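Local coordinates for protein aspartate-semialdehyde dehydrogenase (Thermus thermophilus, PDB 2YV3) that probably catalyses the NADPH-dependent reductive dephosphorylation of L-aspartyl-4-phosphate to L-aspartate semialdehyde, a step on the way to lysine, methionine and threonine, at residues V244-P249 / N301-F306; L280-K285 / F306-Q311. All coordinates share one frame; numbering follows the deposited sequence.

Interaction 1 (V244-P249 / N301-F306); sequences VEFARP and NGLDFF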
loop_
_atom_site.group_PDB
_atom_site.type_symbol
_atom_site.label_atom_id
_atom_site.label_comp_id
_atom_site.label_asym_id
_atom_site.label_seq_id
_atom_site.Cartn_x
_atom_site.Cartn_y
_atom_site.Cartn_z
ATOM N N VAL A 244 5.132 -14.809 3.405
ATOM C CA VAL A 244 5.762 -15.656 4.404
ATOM C C VAL A 244 6.531 -16.819 3.800
ATOM O O VAL A 244 6.232 -17.288 2.705
ATOM C CB VAL A 244 4.706 -16.286 5.368
ATOM C CG1 VAL A 244 5.383 -16.780 6.600
ATOM C CG2 VAL A 244 3.621 -15.302 5.711
ATOM N N GLU A 245 7.527 -17.287 4.538
ATOM C CA GLU A 245 8.303 -18.439 4.121
ATOM C C GLU A 245 7.978 -19.453 5.222
ATOM O O GLU A 245 8.044 -19.125 6.411
ATOM C CB GLU A 245 9.801 -18.107 4.082
ATOM C CG GLU A 245 10.671 -19.235 3.525
ATOM C CD GLU A 245 12.136 -18.847 3.405
ATOM O OE1 GLU A 245 12.717 -18.363 4.410
ATOM O OE2 GLU A 245 12.709 -19.039 2.307
ATOM N N PHE A 246 7.603 -20.668 4.829
ATOM C CA PHE A 246 7.231 -21.688 5.800
ATOM C C PHE A 246 8.187 -22.849 6.000
ATOM O O PHE A 246 9.140 -23.043 5.242
ATOM C CB PHE A 246 5.855 -22.239 5.441
ATOM C CG PHE A 246 4.766 -21.226 5.523
ATOM C CD1 PHE A 246 4.177 -20.920 6.748
ATOM C CD2 PHE A 246 4.334 -20.559 4.380
ATOM C CE1 PHE A 246 3.172 -19.959 6.839
ATOM C CE2 PHE A 246 3.327 -19.597 4.462
ATOM C CZ PHE A 246 2.745 -19.296 5.696
ATOM N N ALA A 247 7.922 -23.617 7.048
ATOM C CA ALA A 247 8.735 -24.784 7.352
ATOM C C ALA A 247 8.157 -25.910 6.526
ATOM O O ALA A 247 8.855 -26.562 5.745
ATOM C CB ALA A 247 8.634 -25.131 8.830
ATOM N N ARG A 248 6.852 -26.109 6.710
ATOM C CA ARG A 248 6.110 -27.144 6.013
ATOM C C ARG A 248 5.631 -26.629 4.673
ATOM O O ARG A 248 5.392 -25.429 4.504
ATOM C CB ARG A 248 4.914 -27.587 6.844
ATOM C CG ARG A 248 5.255 -27.958 8.266
ATOM C CD ARG A 248 4.324 -27.204 9.191
ATOM N NE ARG A 248 4.525 -27.508 10.595
ATOM C CZ ARG A 248 5.692 -27.401 11.213
ATOM N NH1 ARG A 248 6.764 -26.996 10.544
ATOM N NH2 ARG A 248 5.789 -27.706 12.499
ATOM N N PRO A 249 5.454 -27.548 3.710
ATOM C CA PRO A 249 4.999 -27.249 2.347
ATOM C C PRO A 249 3.623 -26.612 2.396
ATOM O O PRO A 249 2.657 -27.221 2.887
ATOM C CB PRO A 249 4.962 -28.621 1.694
ATOM C CG PRO A 249 4.486 -29.496 2.826
ATOM C CD PRO A 249 5.335 -28.996 3.992
ATOM N N ASN A 301 9.085 -21.848 -0.495
ATOM C CA ASN A 301 7.934 -22.452 0.164
ATOM C C ASN A 301 7.208 -21.291 0.841
ATOM O O ASN A 301 7.230 -21.133 2.054
ATOM C CB ASN A 301 8.359 -23.504 1.190
ATOM C CG ASN A 301 7.168 -24.265 1.764
ATOM O OD1 ASN A 301 6.156 -24.447 1.100
ATOM N ND2 ASN A 301 7.303 -24.722 2.992
ATOM N N GLY A 302 6.576 -20.466 0.022
ATOM C CA GLY A 302 5.904 -19.305 0.547
ATOM C C GLY A 302 4.497 -19.081 0.056
ATOM O O GLY A 302 3.953 -19.832 -0.768
ATOM N N LEU A 303 3.925 -18.004 0.583
ATOM C CA LEU A 303 2.560 -17.587 0.306
ATOM C C LEU A 303 2.423 -16.082 0.342
ATOM O O LEU A 303 3.026 -15.421 1.185
ATOM C CB LEU A 303 1.625 -18.150 1.370
ATOM C CG LEU A 303 0.955 -19.502 1.245
ATOM C CD1 LEU A 303 0.170 -19.715 2.503
ATOM C CD2 LEU A 303 0.025 -19.535 0.046
ATOM N N ASP A 304 1.612 -15.552 -0.565
ATOM C CA ASP A 304 1.341 -14.126 -0.607
ATOM C C ASP A 304 -0.153 -13.900 -0.376
ATOM O O ASP A 304 -0.960 -14.211 -1.243
ATOM C CB ASP A 304 1.726 -13.542 -1.961
ATOM C CG ASP A 304 3.227 -13.540 -2.195
ATOM O OD1 ASP A 304 3.787 -14.645 -2.327
ATOM O OD2 ASP A 304 3.847 -12.439 -2.249
ATOM N N PHE A 305 -0.534 -13.394 0.792
ATOM C CA PHE A 305 -1.940 -13.113 1.033
ATOM C C PHE A 305 -2.119 -11.639 1.336
ATOM O O PHE A 305 -1.144 -10.925 1.502
ATOM C CB PHE A 305 -2.527 -13.965 2.170
ATOM C CG PHE A 305 -1.584 -14.207 3.318
ATOM C CD1 PHE A 305 -0.559 -15.156 3.208
ATOM C CD2 PHE A 305 -1.747 -13.531 4.528
ATOM C CE1 PHE A 305 0.280 -15.435 4.277
ATOM C CE2 PHE A 305 -0.908 -13.801 5.610
ATOM C CZ PHE A 305 0.111 -14.762 5.477
ATOM N N PHE A 306 -3.377 -11.198 1.365
ATOM C CA PHE A 306 -3.752 -9.811 1.640
ATOM C C PHE A 306 -4.730 -9.885 2.804
ATOM O O PHE A 306 -5.493 -10.825 2.914
ATOM C CB PHE A 306 -4.442 -9.191 0.415
ATOM C CG PHE A 306 -4.549 -7.689 0.463
ATOM C CD1 PHE A 306 -3.412 -6.895 0.361
ATOM C CD2 PHE A 306 -5.780 -7.072 0.629
ATOM C CE1 PHE A 306 -3.494 -5.507 0.426
ATOM C CE2 PHE A 306 -5.880 -5.672 0.696
ATOM C CZ PHE A 306 -4.723 -4.892 0.595
#
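Asn301 carries CG anti to its backbone N (chi1 -173°), which puts CG on the side of the chain from Phe246 to Pro249, while Phe246 turns CG beside its own N and anti to its carbonyl carbon (chi1 -64°). The Asn301 amide spans the turn: ND2 gives a hydrogen bond to Arg248 O, approaching from above that carbonyl's plane, although its modelled length is too short to be taken literally, and a weak one to Phe246 O, 3.4 Å from Asn301 ND2. Asn301 OD1 lies beside Pro249 CA and is bonded to Val250 N, so both ends of the amide tie the residue just ahead of strand 302-310 to the chain leaving strand 237-246. These strands are antiparallel neighbours in the mixed sheet of the dimerisation domain. Phe246 N reaches Asn301 O at 2.8 Å in a nearly straight bond (170° at the hydrogen). Val244 and Leu303 form a hydrogen-bonded pair, with Val244 N to Leu303 O at 3.1 Å and Leu303 N to Val244 O at 3.2 Å; Glu245 and Gly302 follow as a non-hydrogen-bonded pair. The Phe246 ring receives Leu303 CB at its edge, in plane, with Leu303 CD1 lying 3.7 Å from Phe246 CE2; Val244 CG1 lies over one ring face, toward the rim. The other methyl of Val244, CG2, meets the CE1-CZ side of Phe305, 3.6 Å from CZ. Helix 125-141 packs on Val244, Phe246 and Phe305, Leu134 touching Val244 and Phe305, and Leu137 touching both phenylalanines. Glu245 points to the other side of the sheet and forms a salt bridge through OE1 with Arg145; a long, weak ion pair runs from its OE2 to Arg145 of the second subunit.

Interaction 2 (L280-K285 / F306-Q311); sequences LTASGK and FVVGDQ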
loop_
_atom_site.group_PDB
_atom_site.type_symbol
_atom_site.label_atom_id
_atom_site.label_comp_id
_atom_site.label_asym_id
_atom_site.label_seq_id
_atom_site.Cartn_x
_atom_site.Cartn_y
_atom_site.Cartn_z
ATOM N N LEU A 280 -13.373 -1.587 2.051
ATOM C CA LEU A 280 -14.738 -1.316 1.625
ATOM C C LEU A 280 -15.745 -2.139 2.410
ATOM O O LEU A 280 -16.813 -1.657 2.775
ATOM C CB LEU A 280 -14.882 -1.641 0.135
ATOM C CG LEU A 280 -16.317 -1.680 -0.380
ATOM C CD1 LEU A 280 -17.022 -0.366 0.003
ATOM C CD2 LEU A 280 -16.319 -1.890 -1.891
ATOM N N THR A 281 -15.378 -3.394 2.660
ATOM C CA THR A 281 -16.216 -4.353 3.360
ATOM C C THR A 281 -15.621 -4.789 4.707
ATOM O O THR A 281 -16.298 -5.405 5.532
ATOM C CB THR A 281 -16.418 -5.581 2.474
ATOM O OG1 THR A 281 -17.388 -6.448 3.060
ATOM C CG2 THR A 281 -15.121 -6.317 2.314
ATOM N N ALA A 282 -14.352 -4.491 4.938
ATOM C CA ALA A 282 -13.755 -4.863 6.209
ATOM C C ALA A 282 -14.259 -3.921 7.314
ATOM O O ALA A 282 -14.727 -4.361 8.352
ATOM C CB ALA A 282 -12.241 -4.793 6.104
ATOM N N SER A 283 -14.168 -2.617 7.077
ATOM C CA SER A 283 -14.607 -1.631 8.055
ATOM C C SER A 283 -16.044 -1.836 8.537
ATOM O O SER A 283 -16.995 -1.694 7.781
ATOM C CB SER A 283 -14.433 -0.228 7.478
ATOM O OG SER A 283 -15.043 -0.120 6.208
ATOM N N GLY A 284 -16.190 -2.177 9.808
ATOM C CA GLY A 284 -17.507 -2.405 10.364
ATOM C C GLY A 284 -17.660 -3.796 10.950
ATOM O O GLY A 284 -18.179 -3.956 12.047
ATOM N N LYS A 285 -17.200 -4.806 10.223
ATOM C CA LYS A 285 -17.313 -6.189 10.670
ATOM C C LYS A 285 -16.343 -6.515 11.803
ATOM O O LYS A 285 -15.292 -5.891 11.898
ATOM C CB LYS A 285 -17.059 -7.114 9.491
ATOM C CG LYS A 285 -18.283 -7.367 8.643
ATOM C CD LYS A 285 -18.299 -8.809 8.167
ATOM C CE LYS A 285 -17.246 -9.075 7.107
ATOM N NZ LYS A 285 -17.785 -8.792 5.737
ATOM N N PHE A 306 -3.377 -11.198 1.365
ATOM C CA PHE A 306 -3.752 -9.811 1.640
ATOM C C PHE A 306 -4.730 -9.885 2.804
ATOM O O PHE A 306 -5.493 -10.825 2.914
ATOM C CB PHE A 306 -4.442 -9.191 0.415
ATOM C CG PHE A 306 -4.549 -7.689 0.463
ATOM C CD1 PHE A 306 -3.412 -6.895 0.361
ATOM C CD2 PHE A 306 -5.780 -7.072 0.629
ATOM C CE1 PHE A 306 -3.494 -5.507 0.426
ATOM C CE2 PHE A 306 -5.880 -5.672 0.696
ATOM C CZ PHE A 306 -4.723 -4.892 0.595
ATOM N N VAL A 307 -4.724 -8.891 3.671
ATOM C CA VAL A 307 -5.609 -8.943 4.818
ATOM C C VAL A 307 -6.205 -7.604 5.177
ATOM O O VAL A 307 -5.570 -6.566 5.041
ATOM C CB VAL A 307 -4.855 -9.482 6.057
ATOM C CG1 VAL A 307 -5.838 -9.832 7.152
ATOM C CG2 VAL A 307 -4.010 -10.712 5.670
ATOM N N VAL A 308 -7.437 -7.615 5.641
ATOM C CA VAL A 308 -8.046 -6.373 6.036
ATOM C C VAL A 308 -8.818 -6.604 7.329
ATOM O O VAL A 308 -9.421 -7.650 7.528
ATOM C CB VAL A 308 -8.969 -5.837 4.908
ATOM C CG1 VAL A 308 -9.164 -4.336 5.036
ATOM C CG2 VAL A 308 -8.345 -6.137 3.568
ATOM N N GLY A 309 -8.766 -5.631 8.223
ATOM C CA GLY A 309 -9.481 -5.743 9.480
ATOM C C GLY A 309 -9.826 -4.344 9.904
ATOM O O GLY A 309 -9.071 -3.428 9.612
ATOM N N ASP A 310 -10.960 -4.169 10.569
ATOM C CA ASP A 310 -11.350 -2.835 11.002
ATOM C C ASP A 310 -10.357 -2.416 12.066
ATOM O O ASP A 310 -10.115 -3.151 13.022
ATOM C CB ASP A 310 -12.765 -2.824 11.578
ATOM C CG ASP A 310 -13.199 -1.433 12.005
ATOM O OD1 ASP A 310 -13.861 -0.717 11.214
ATOM O OD2 ASP A 310 -12.854 -1.041 13.137
ATOM N N GLN A 311 -9.789 -1.228 11.892
ATOM C CA GLN A 311 -8.781 -0.699 12.805
ATOM C C GLN A 311 -9.297 -0.255 14.187
ATOM O O GLN A 311 -8.580 -0.365 15.176
ATOM C CB GLN A 311 -8.045 0.440 12.102
ATOM C CG GLN A 311 -6.826 0.961 12.820
ATOM C CD GLN A 311 -7.164 1.974 13.885
ATOM O OE1 GLN A 311 -8.140 2.727 13.759
ATOM N NE2 GLN A 311 -6.348 2.020 14.941
#
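Asp310 meets the backbone of Ser283 and Gly284, which lie in the beta turn where helix 279-282 ends, closed by Lys285 N bonding Ala282 O at 3.1 Å. The aspartate itself stands at the end of strand 302-310, in the mixed sheet of the dimerisation domain, just ahead of the turn into helix 313-316. Asp310 CB lies beside the turn, 3.9 Å from Gly284 N and 4.0 Å from Lys285 O. Asp310 CG, anti to the backbone N (chi1 -179°), lies on the near side of the turn, 3.8 Å from Gly284 N. At the tip the two oxygens part. Asp310 OD1 sits 3.4 Å from Ser283 CA and accepts a weak, bent hydrogen bond from Gly284 N at 3.1 Å (132° at the hydrogen); its stronger partner is Arg236 NE, in a salt bridge that would favour the charged carboxylate. OD2 caps the chain ahead, taking weak bonds from the backbone N of Leu312 and Leu313. Gly284 has a backbone phi of 122°, where a CB would press on the carbonyl of Ser283. Gln311, next along, is a predicted NADP(+)-binding residue and bonds Ser155 OG through OE1. Further back along the strand the contact turns apolar: Ala282 points CB at Val308, whose CG1, anti to its backbone N, takes the nearest place, with Val308 CB 3.6 Å from Ala282 CB.

Both interactions use strand 302-310, about 22 Å apart between centres and meeting at Phe306, which takes no part in either contact. Interaction 1 holds its first half to the neighbouring strand 237-246, with backbone pairing, a side-chain amide at the turn, and an apolar side under helix 125-141, away from the annotated sites. Interaction 2 holds the far end against a helix end rather than a strand. There a carboxylate and one alanine-valine touch replace the strand ladder, beside predicted cofactor and active-site residues. Both are partly buried, interaction 2 nearer the chain's centre. Both segment pairs reach the second subunit, the second through Leu280 and Phe306, which stand outside the contact itself.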